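Caspase Nc (Drosophila melanogaster, PDB 2FP3) acts as a cysteine endopeptidase, an initiator caspase that triggers the caspase cascade of apoptosis in the fly, this part being its protease domain without the CARD. Local coordinates at residues Q75-I80 against M135-S140; V67-Y72 against Y103-Q108; V178-F183 against L234-N239. The protein carries 2 engineered substitutions. One frame throughout, in Å; residues are numbered along the deposited sequence.

Contact 1 of 3, residues Q75-I80 against M135-S140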
loop_
_atom_site.group_PDB
_atom_site.type_symbol
_atom_site.label_atom_id
_atom_site.label_comp_id
_atom_site.label_asym_id
_atom_site.label_seq_id
_atom_site.Cartn_x
_atom_site.Cartn_y
_atom_site.Cartn_z
ATOM N N GLN A 75 -20.178 8.311 -15.383
ATOM C CA GLN A 75 -18.914 8.946 -15.742
ATOM C C GLN A 75 -18.766 10.313 -15.083
ATOM O O GLN A 75 -18.297 11.267 -15.705
ATOM C CB GLN A 75 -18.814 9.096 -17.263
ATOM N NE2 GLN A 75 -17.828 7.337 -20.120
ATOM N N ASN A 76 -19.172 10.398 -13.821
ATOM C CA ASN A 76 -19.089 11.637 -13.064
ATOM C C ASN A 76 -17.957 11.560 -12.047
ATOM O O ASN A 76 -17.089 12.432 -12.003
ATOM C CB ASN A 76 -20.413 11.904 -12.344
ATOM C CG ASN A 76 -20.371 13.156 -11.488
ATOM O OD1 ASN A 76 -19.610 13.238 -10.522
ATOM N ND2 ASN A 76 -21.188 14.141 -11.840
ATOM N N ARG A 77 -17.974 10.511 -11.231
ATOM C CA ARG A 77 -16.948 10.329 -10.214
ATOM C C ARG A 77 -15.712 9.658 -10.802
ATOM O O ARG A 77 -14.818 9.232 -10.070
ATOM C CB ARG A 77 -17.488 9.481 -9.060
ATOM C CG ARG A 77 -18.804 9.974 -8.486
ATOM C CD ARG A 77 -19.078 9.343 -7.132
ATOM N NE ARG A 77 -18.122 9.802 -6.129
ATOM C CZ ARG A 77 -18.144 9.438 -4.850
ATOM N NH1 ARG A 77 -19.079 8.604 -4.414
ATOM N NH2 ARG A 77 -17.236 9.913 -4.006
ATOM N N ARG A 78 -15.668 9.567 -12.127
ATOM C CA ARG A 78 -14.545 8.949 -12.818
ATOM C C ARG A 78 -13.218 9.562 -12.380
ATOM O O ARG A 78 -12.921 10.708 -12.710
ATOM C CB ARG A 78 -14.707 9.113 -14.329
ATOM C CG ARG A 78 -13.533 8.589 -15.133
ATOM C CD ARG A 78 -13.727 8.845 -16.615
ATOM N NE ARG A 78 -12.591 8.378 -17.403
ATOM C CZ ARG A 78 -12.511 8.481 -18.725
ATOM N NH1 ARG A 78 -13.503 9.033 -19.410
ATOM N NH2 ARG A 78 -11.441 8.030 -19.364
ATOM N N ARG A 79 -12.424 8.791 -11.642
ATOM C CA ARG A 79 -11.126 9.256 -11.165
ATOM C C ARG A 79 -10.119 9.363 -12.305
ATOM O O ARG A 79 -9.350 8.434 -12.553
ATOM C CB ARG A 79 -10.582 8.305 -10.094
ATOM C CG ARG A 79 -11.288 8.396 -8.750
ATOM C CD ARG A 79 -10.747 7.361 -7.770
ATOM N NE ARG A 79 -9.287 7.385 -7.712
ATOM C CZ ARG A 79 -8.517 6.328 -7.949
ATOM N NH1 ARG A 79 -9.067 5.161 -8.252
ATOM N NH2 ARG A 79 -7.195 6.443 -7.904
ATOM N N ILE A 80 -10.127 10.498 -12.996
ATOM C CA ILE A 80 -9.211 10.719 -14.107
ATOM C C ILE A 80 -7.808 11.003 -13.580
ATOM O O ILE A 80 -7.622 11.849 -12.706
ATOM C CB ILE A 80 -9.683 11.895 -14.993
ATOM C CG1 ILE A 80 -11.030 11.543 -15.633
ATOM C CG2 ILE A 80 -8.638 12.199 -16.064
ATOM C CD1 ILE A 80 -11.574 12.605 -16.565
ATOM N N MET A 135 -6.982 1.734 -4.275
ATOM C CA MET A 135 -7.285 3.112 -4.626
ATOM C C MET A 135 -8.710 3.230 -5.133
ATOM O O MET A 135 -9.037 2.742 -6.211
ATOM C CB MET A 135 -6.295 3.604 -5.679
ATOM C CG MET A 135 -4.882 3.621 -5.154
ATOM S SD MET A 135 -3.648 3.804 -6.419
ATOM C CE MET A 135 -3.748 2.174 -7.213
ATOM N N THR A 136 -9.554 3.871 -4.331
ATOM C CA THR A 136 -10.959 4.069 -4.667
ATOM C C THR A 136 -11.508 5.252 -3.864
ATOM O O THR A 136 -10.747 6.045 -3.318
ATOM C CB THR A 136 -11.774 2.816 -4.323
ATOM O OG1 THR A 136 -13.150 3.019 -4.669
ATOM C CG2 THR A 136 -11.668 2.526 -2.842
ATOM N N HIS A 137 -12.831 5.369 -3.803
ATOM C CA HIS A 137 -13.471 6.438 -3.047
ATOM C C HIS A 137 -13.861 5.893 -1.673
ATOM O O HIS A 137 -14.242 4.728 -1.545
ATOM C CB HIS A 137 -14.721 6.937 -3.776
ATOM C CG HIS A 137 -14.432 7.641 -5.066
ATOM N ND1 HIS A 137 -13.518 8.667 -5.166
ATOM C CD2 HIS A 137 -14.970 7.497 -6.300
ATOM C CE1 HIS A 137 -13.506 9.126 -6.405
ATOM N NE2 HIS A 137 -14.378 8.433 -7.114
ATOM N N GLY A 138 -13.764 6.739 -0.652
ATOM C CA GLY A 138 -14.109 6.318 0.696
ATOM C C GLY A 138 -15.175 7.181 1.343
ATOM O O GLY A 138 -15.215 8.397 1.144
ATOM N N ASN A 139 -16.039 6.552 2.133
ATOM C CA ASN A 139 -17.121 7.262 2.806
ATOM C C ASN A 139 -17.032 7.058 4.323
ATOM O O ASN A 139 -16.536 6.031 4.789
ATOM C CB ASN A 139 -18.464 6.757 2.267
ATOM C CG ASN A 139 -19.613 7.688 2.591
ATOM O OD1 ASN A 139 -19.515 8.901 2.405
ATOM N ND2 ASN A 139 -20.717 7.121 3.061
ATOM N N SER A 140 -17.511 8.038 5.087
ATOM C CA SER A 140 -17.468 7.971 6.548
ATOM C C SER A 140 -18.847 7.867 7.197
ATOM O O SER A 140 -19.225 8.718 8.003
ATOM C CB SER A 140 -16.744 9.200 7.104
ATOM O OG SER A 140 -15.462 9.350 6.522
#
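His137, an active-site residue by similarity, is clasped between Arg77 and Arg79. One hydrogen bond crosses the contact. His137 NE2 donates to Arg77 O at 3.1 Å, in a nearly straight bond (168°). The oxygen lies in the imidazole plane, and the bond falls on a carbonyl lone pair. It should fix the rotation of the ring.

The two faces of the ring are held differently. On one, the Arg77 guanidinium stacks flat, with planes 10° apart and centres 4.3 Å apart. It is offset toward the rim, with NH2 nearest His137 CG. Arg77 NH1 makes a salt bridge to Glu148. On the opposite face, Arg79 makes a CH-pi contact, its CD 4.0 Å from the centroid of the His137 ring. CD is anti to CA (chi2 176°), which carries it over the ring.

Farther out, Arg79 NH2 rests 3.7 Å from Met135 CB. Arg79 NH1 is hydrogen-bonded to Asn68 OD1, and the Arg79 guanidinium makes a cation-pi contact with Phe183.

Segment 75-80 lies in the loop between strand 62-68 and helix 82-95. It packs on the end of strand 130-139, beside strand 146-148, while Met135 reaches helix 82-95.

Contact 2 of 3, residues V67-Y72 against Y103-Q108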
loop_
_atom_site.group_PDB
_atom_site.type_symbol
_atom_site.label_atom_id
_atom_site.label_comp_id
_atom_site.label_asym_id
_atom_site.label_seq_id
_atom_site.Cartn_x
_atom_site.Cartn_y
_atom_site.Cartn_z
ATOM N N VAL A 67 -5.058 -2.573 -6.463
ATOM C CA VAL A 67 -6.412 -2.472 -6.986
ATOM C C VAL A 67 -6.784 -0.995 -7.183
ATOM O O VAL A 67 -7.001 -0.264 -6.220
ATOM C CB VAL A 67 -7.410 -3.146 -6.028
ATOM C CG1 VAL A 67 -8.834 -2.903 -6.495
ATOM C CG2 VAL A 67 -7.113 -4.637 -5.943
ATOM N N ASN A 68 -6.837 -0.565 -8.438
ATOM C CA ASN A 68 -7.165 0.816 -8.772
ATOM C C ASN A 68 -8.554 0.889 -9.422
ATOM O O ASN A 68 -8.700 0.642 -10.621
ATOM C CB ASN A 68 -6.114 1.378 -9.738
ATOM C CG ASN A 68 -6.031 2.895 -9.703
ATOM O OD1 ASN A 68 -6.896 3.567 -9.141
ATOM N ND2 ASN A 68 -4.984 3.444 -10.313
ATOM N N ILE A 69 -9.568 1.214 -8.623
ATOM C CA ILE A 69 -10.945 1.327 -9.111
ATOM C C ILE A 69 -11.152 2.745 -9.642
ATOM O O ILE A 69 -10.930 3.720 -8.920
ATOM C CB ILE A 69 -11.954 1.075 -7.970
ATOM C CG1 ILE A 69 -11.679 -0.285 -7.327
ATOM C CG2 ILE A 69 -13.375 1.139 -8.501
ATOM C CD1 ILE A 69 -12.578 -0.597 -6.154
ATOM N N MET A 70 -11.584 2.878 -10.890
ATOM C CA MET A 70 -11.763 4.214 -11.438
ATOM C C MET A 70 -13.059 4.478 -12.185
ATOM O O MET A 70 -13.192 5.503 -12.846
ATOM C CB MET A 70 -10.571 4.563 -12.325
ATOM C CG MET A 70 -10.257 3.523 -13.375
ATOM S SD MET A 70 -8.687 3.884 -14.162
ATOM C CE MET A 70 -9.178 5.209 -15.274
ATOM N N ASP A 71 -14.017 3.567 -12.074
ATOM C CA ASP A 71 -15.301 3.742 -12.742
ATOM C C ASP A 71 -16.441 3.445 -11.784
ATOM O O ASP A 71 -16.443 2.423 -11.094
ATOM C CB ASP A 71 -15.398 2.840 -13.974
ATOM C CG ASP A 71 -14.614 3.385 -15.160
ATOM O OD1 ASP A 71 -14.482 2.657 -16.165
ATOM O OD2 ASP A 71 -14.138 4.538 -15.098
ATOM N N TYR A 72 -17.415 4.347 -11.749
ATOM C CA TYR A 72 -18.557 4.208 -10.859
ATOM C C TYR A 72 -19.881 4.423 -11.602
ATOM O O TYR A 72 -19.875 4.707 -12.803
ATOM C CB TYR A 72 -18.392 5.205 -9.708
ATOM C CG TYR A 72 -17.091 5.011 -8.962
ATOM C CD1 TYR A 72 -15.911 5.611 -9.405
ATOM C CD2 TYR A 72 -17.024 4.163 -7.854
ATOM C CE1 TYR A 72 -14.694 5.365 -8.763
ATOM C CE2 TYR A 72 -15.816 3.912 -7.207
ATOM C CZ TYR A 72 -14.657 4.512 -7.666
ATOM O OH TYR A 72 -13.464 4.250 -7.032
ATOM N N TYR A 103 -5.038 -4.825 -10.616
ATOM C CA TYR A 103 -6.405 -4.913 -11.105
ATOM C C TYR A 103 -7.027 -3.535 -11.299
ATOM O O TYR A 103 -6.597 -2.544 -10.686
ATOM C CB TYR A 103 -7.273 -5.727 -10.149
ATOM C CG TYR A 103 -6.811 -7.159 -9.972
ATOM C CD1 TYR A 103 -5.730 -7.466 -9.154
ATOM C CD2 TYR A 103 -7.466 -8.205 -10.618
ATOM C CE1 TYR A 103 -5.316 -8.783 -8.975
ATOM C CE2 TYR A 103 -7.059 -9.524 -10.448
ATOM C CZ TYR A 103 -5.983 -9.807 -9.620
ATOM O OH TYR A 103 -5.595 -11.118 -9.418
ATOM N N GLY A 104 -8.032 -3.484 -12.174
ATOM C CA GLY A 104 -8.742 -2.243 -12.442
ATOM C C GLY A 104 -10.055 -2.209 -11.670
ATOM O O GLY A 104 -10.068 -2.355 -10.443
ATOM N N ASN A 105 -11.164 -2.031 -12.378
ATOM C CA ASN A 105 -12.462 -1.985 -11.722
ATOM C C ASN A 105 -12.953 -3.361 -11.271
ATOM O O ASN A 105 -12.939 -4.326 -12.035
ATOM C CB ASN A 105 -13.507 -1.350 -12.644
ATOM C CG ASN A 105 -13.159 0.076 -13.019
ATOM O OD1 ASN A 105 -12.801 0.885 -12.161
ATOM N ND2 ASN A 105 -13.272 0.397 -14.304
ATOM N N VAL A 106 -13.376 -3.452 -10.018
ATOM C CA VAL A 106 -13.894 -4.702 -9.487
ATOM C C VAL A 106 -14.983 -4.374 -8.485
ATOM O O VAL A 106 -14.991 -3.289 -7.901
ATOM C CB VAL A 106 -12.789 -5.555 -8.789
ATOM C CG1 VAL A 106 -11.774 -6.025 -9.807
ATOM C CG2 VAL A 106 -12.111 -4.757 -7.699
ATOM N N ASN A 107 -15.908 -5.308 -8.300
ATOM C CA ASN A 107 -17.009 -5.122 -7.367
ATOM C C ASN A 107 -16.676 -5.725 -6.010
ATOM O O ASN A 107 -15.708 -6.465 -5.868
ATOM C CB ASN A 107 -18.281 -5.770 -7.917
ATOM C CG ASN A 107 -18.121 -7.257 -8.154
ATOM O OD1 ASN A 107 -17.850 -8.022 -7.230
ATOM N ND2 ASN A 107 -18.285 -7.675 -9.403
ATOM N N GLN A 108 -17.493 -5.405 -5.018
ATOM C CA GLN A 108 -17.291 -5.904 -3.671
ATOM C C GLN A 108 -17.021 -7.403 -3.656
ATOM O O GLN A 108 -16.138 -7.880 -2.940
ATOM C CB GLN A 108 -18.519 -5.602 -2.818
ATOM C CG GLN A 108 -18.386 -6.033 -1.379
ATOM C CD GLN A 108 -19.567 -5.602 -0.541
ATOM O OE1 GLN A 108 -20.023 -4.460 -0.631
ATOM N NE2 GLN A 108 -20.062 -6.509 0.292
#
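Val67 and Tyr103 form a parallel bridge at the ends of strands 62-68 and 98-103, with Asn68 N donating to Tyr103 O at 3.0 Å. That bond is nearly straight (170°), though the donor is tilted from the carbonyl plane. One step on, Gly104 CA makes a CA-H...O contact of 3.4 Å with Asn68 O.

Beyond this point a side chain takes over the pairing. Asn105 OD1 accepts two consecutive backbone amides of the other segment. The bond from Met70 N is short, 2.7 Å to Asn105 OD1, and runs nearly along the C=O axis. The second, from Asp71 N, is weak. Chi1 of -61° sets CG of Asn105 beside its own backbone N, anti to the carbonyl carbon. The Asn105 amide crosses Asp71 obliquely, with ND2 3.3 Å from Asp71 CB. Ile69 CG2 lies 3.7 Å from Asn105 OD1.

The apolar part is small. Val67 CG1 meets Val106 CG2 at 4.0 Å, the two side chains crossing at about a right angle. Ile69 CD1 lies 4.0 Å from Val106 O. Helix 108-119 covers this patch through Phe111 and Leu114. Asn68 turns its amide away, to Ser86 and Ala82 by ND2 and to Arg79 by OD1.

The two strands, joined through helix 82-95, form a beta-alpha-beta crossover, and the contact lies at their C-terminal ends. The chemistry implies a change of mode there: ordinary strand pairing at Val67-Tyr103 gives way to an asparagine carbonyl that binds Met70 N firmly and Asp71 N weakly, where the backbones no longer pair.

Contact 3 of 3, residues V178-F183 against L234-N239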
loop_
_atom_site.group_PDB
_atom_site.type_symbol
_atom_site.label_atom_id
_atom_site.label_comp_id
_atom_site.label_asym_id
_atom_site.label_seq_id
_atom_site.Cartn_x
_atom_site.Cartn_y
_atom_site.Cartn_z
ATOM N N VAL A 178 1.711 -4.298 4.716
ATOM C CA VAL A 178 1.460 -2.877 4.512
ATOM C C VAL A 178 0.183 -2.705 3.713
ATOM O O VAL A 178 0.152 -3.009 2.525
ATOM C CB VAL A 178 2.634 -2.207 3.737
ATOM C CG1 VAL A 178 2.441 -0.684 3.676
ATOM C CG2 VAL A 178 3.967 -2.542 4.416
ATOM N N LEU A 179 -0.869 -2.228 4.374
ATOM C CA LEU A 179 -2.163 -2.023 3.730
ATOM C C LEU A 179 -2.334 -0.527 3.483
ATOM O O LEU A 179 -2.383 0.257 4.425
ATOM C CB LEU A 179 -3.277 -2.554 4.633
ATOM C CG LEU A 179 -3.061 -3.964 5.207
ATOM C CD1 LEU A 179 -4.197 -4.320 6.157
ATOM C CD2 LEU A 179 -2.971 -4.986 4.084
ATOM N N MET A 180 -2.421 -0.133 2.215
ATOM C CA MET A 180 -2.533 1.282 1.860
ATOM C C MET A 180 -3.829 1.703 1.181
ATOM O O MET A 180 -4.211 1.147 0.152
ATOM C CB MET A 180 -1.369 1.687 0.954
ATOM C CG MET A 180 -0.004 1.450 1.551
ATOM S SD MET A 180 1.301 2.198 0.551
ATOM C CE MET A 180 1.269 3.894 1.168
ATOM N N PHE A 181 -4.485 2.701 1.765
ATOM C CA PHE A 181 -5.729 3.244 1.231
ATOM C C PHE A 181 -5.532 4.747 1.051
ATOM O O PHE A 181 -6.047 5.546 1.824
ATOM C CB PHE A 181 -6.873 2.997 2.204
ATOM C CG PHE A 181 -6.950 1.591 2.694
ATOM C CD1 PHE A 181 -6.204 1.183 3.798
ATOM C CD2 PHE A 181 -7.769 0.668 2.063
ATOM C CE1 PHE A 181 -6.275 -0.123 4.269
ATOM C CE2 PHE A 181 -7.845 -0.642 2.526
ATOM C CZ PHE A 181 -7.097 -1.035 3.633
ATOM N N PRO A 182 -4.774 5.146 0.023
ATOM C CA PRO A 182 -4.499 6.559 -0.255
ATOM C C PRO A 182 -5.721 7.461 -0.454
ATOM O O PRO A 182 -5.599 8.684 -0.510
ATOM C CB PRO A 182 -3.590 6.499 -1.485
ATOM C CG PRO A 182 -3.981 5.205 -2.145
ATOM C CD PRO A 182 -4.149 4.272 -0.985
ATOM N N PHE A 183 -6.900 6.864 -0.546
ATOM C CA PHE A 183 -8.112 7.643 -0.728
ATOM C C PHE A 183 -9.129 7.250 0.330
ATOM O O PHE A 183 -10.014 6.428 0.085
ATOM C CB PHE A 183 -8.674 7.398 -2.124
ATOM C CG PHE A 183 -7.761 7.845 -3.230
ATOM C CD1 PHE A 183 -7.704 9.182 -3.605
ATOM C CD2 PHE A 183 -6.947 6.928 -3.890
ATOM C CE1 PHE A 183 -6.851 9.603 -4.624
ATOM C CE2 PHE A 183 -6.090 7.338 -4.908
ATOM C CZ PHE A 183 -6.042 8.679 -5.276
ATOM N N LEU A 234 0.903 -2.361 8.965
ATOM C CA LEU A 234 0.846 -0.913 8.867
ATOM C C LEU A 234 -0.357 -0.584 7.987
ATOM O O LEU A 234 -0.564 -1.221 6.940
ATOM C CB LEU A 234 2.106 -0.341 8.212
ATOM C CG LEU A 234 3.451 -0.385 8.950
ATOM C CD1 LEU A 234 4.506 0.269 8.060
ATOM C CD2 LEU A 234 3.361 0.343 10.294
ATOM N N VAL A 235 -1.167 0.378 8.426
ATOM C CA VAL A 235 -2.316 0.815 7.646
ATOM C C VAL A 235 -2.041 2.272 7.336
ATOM O O VAL A 235 -1.991 3.114 8.232
ATOM C CB VAL A 235 -3.637 0.679 8.423
ATOM C CG1 VAL A 235 -4.796 1.194 7.568
ATOM C CG2 VAL A 235 -3.874 -0.783 8.781
ATOM N N CYS A 236 -1.844 2.561 6.055
ATOM C CA CYS A 236 -1.515 3.909 5.612
ATOM C C CYS A 236 -2.686 4.616 4.953
ATOM O O CYS A 236 -3.438 4.014 4.184
ATOM C CB CYS A 236 -0.327 3.833 4.656
ATOM S SG CYS A 236 0.980 2.760 5.300
ATOM N N TYR A 237 -2.830 5.898 5.266
ATOM C CA TYR A 237 -3.911 6.717 4.736
ATOM C C TYR A 237 -3.349 8.025 4.197
ATOM O O TYR A 237 -2.223 8.398 4.506
ATOM C CB TYR A 237 -4.896 7.090 5.841
ATOM C CG TYR A 237 -5.275 5.993 6.804
ATOM C CD1 TYR A 237 -6.221 5.037 6.456
ATOM C CD2 TYR A 237 -4.721 5.946 8.086
ATOM C CE1 TYR A 237 -6.620 4.057 7.359
ATOM C CE2 TYR A 237 -5.108 4.969 8.998
ATOM C CZ TYR A 237 -6.063 4.023 8.627
ATOM O OH TYR A 237 -6.477 3.048 9.512
ATOM N N ALA A 238 -4.153 8.723 3.402
ATOM C CA ALA A 238 -3.774 10.025 2.861
ATOM C C ALA A 238 -4.749 10.987 3.541
ATOM O O ALA A 238 -5.512 11.698 2.887
ATOM C CB ALA A 238 -3.962 10.052 1.353
ATOM N N ASN A 239 -4.707 10.978 4.870
ATOM C CA ASN A 239 -5.580 11.778 5.724
ATOM C C ASN A 239 -5.772 13.245 5.347
ATOM O O ASN A 239 -5.008 14.120 5.757
ATOM C CB ASN A 239 -5.091 11.680 7.168
ATOM C CG ASN A 239 -6.214 11.803 8.168
ATOM O OD1 ASN A 239 -7.201 11.067 8.106
ATOM N ND2 ASN A 239 -6.068 12.726 9.107
#
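Leu179 N donates to Leu234 O at 2.8 Å, the shortest hydrogen bond between the two segments, which are parallel strands here. It is close to straight, at 167°. The ladder continues with Cys236 N to Leu179 O, and then with Phe181 N to Cys236 O at 2.9 Å. Leu179 O is gripped twice, because Val235 CA adds a CA-H...O contact of 3.3 Å to it. The strand segments run 17° apart.

Val178, Met180, Leu234 and Cys236 share one face of the sheet. Here Cys236 fits between its neighbours. Its SG, anti to the carbonyl carbon (chi1 -46°), approaches Val178 CG1 to 4.1 Å. Its CB takes Met180 CE at 3.8 Å, which the bent methionine chain brings back over it. Helices 251-266 and 272-284 cover this face.

Leu179, Phe181, Val235 and Tyr237 point to the other face. Val235 CG1 sits at the edge of the Phe181 ring, near its plane and 3.8 Å from Phe181 CE1. Tyr237 OH bonds outside the pair, to Asp299 and Lys161.

This is a parallel strand pair within the central sheet of the caspase fold. Strand 177-181 leads to position 184, the inferred catalytic site, an engineered alanine here. Strand 233-237 comes after the stretch 185-223, which is not modelled. As in other caspases, the pair probably joins the large-subunit and small-subunit portions in one continuous sheet.

Overall arrangement
All three contacts lie on one mixed sheet. Contact 3 is the core, its centre about 6 Å from that of the chain, and backbone ladder and apolar side chains make it. The centres of contacts 1 and 2 lie farther out, at about 18 and 16 Å, and both are more polar; contact 1 is still largely buried, contact 2 partly buried. Contact 1 relies on arginines around a histidine, contact 2 on an asparagine carbonyl. Contact 1 uses strand 130-139 and contact 2 its neighbour 62-68; they touch through Tyr72 and Thr136. Strand 130-139 also pairs with 177-181, so contact 1 meets contact 3 at Met135 and Pro182. Contact 1 holds His137; contact 3 ends one residue before position 184.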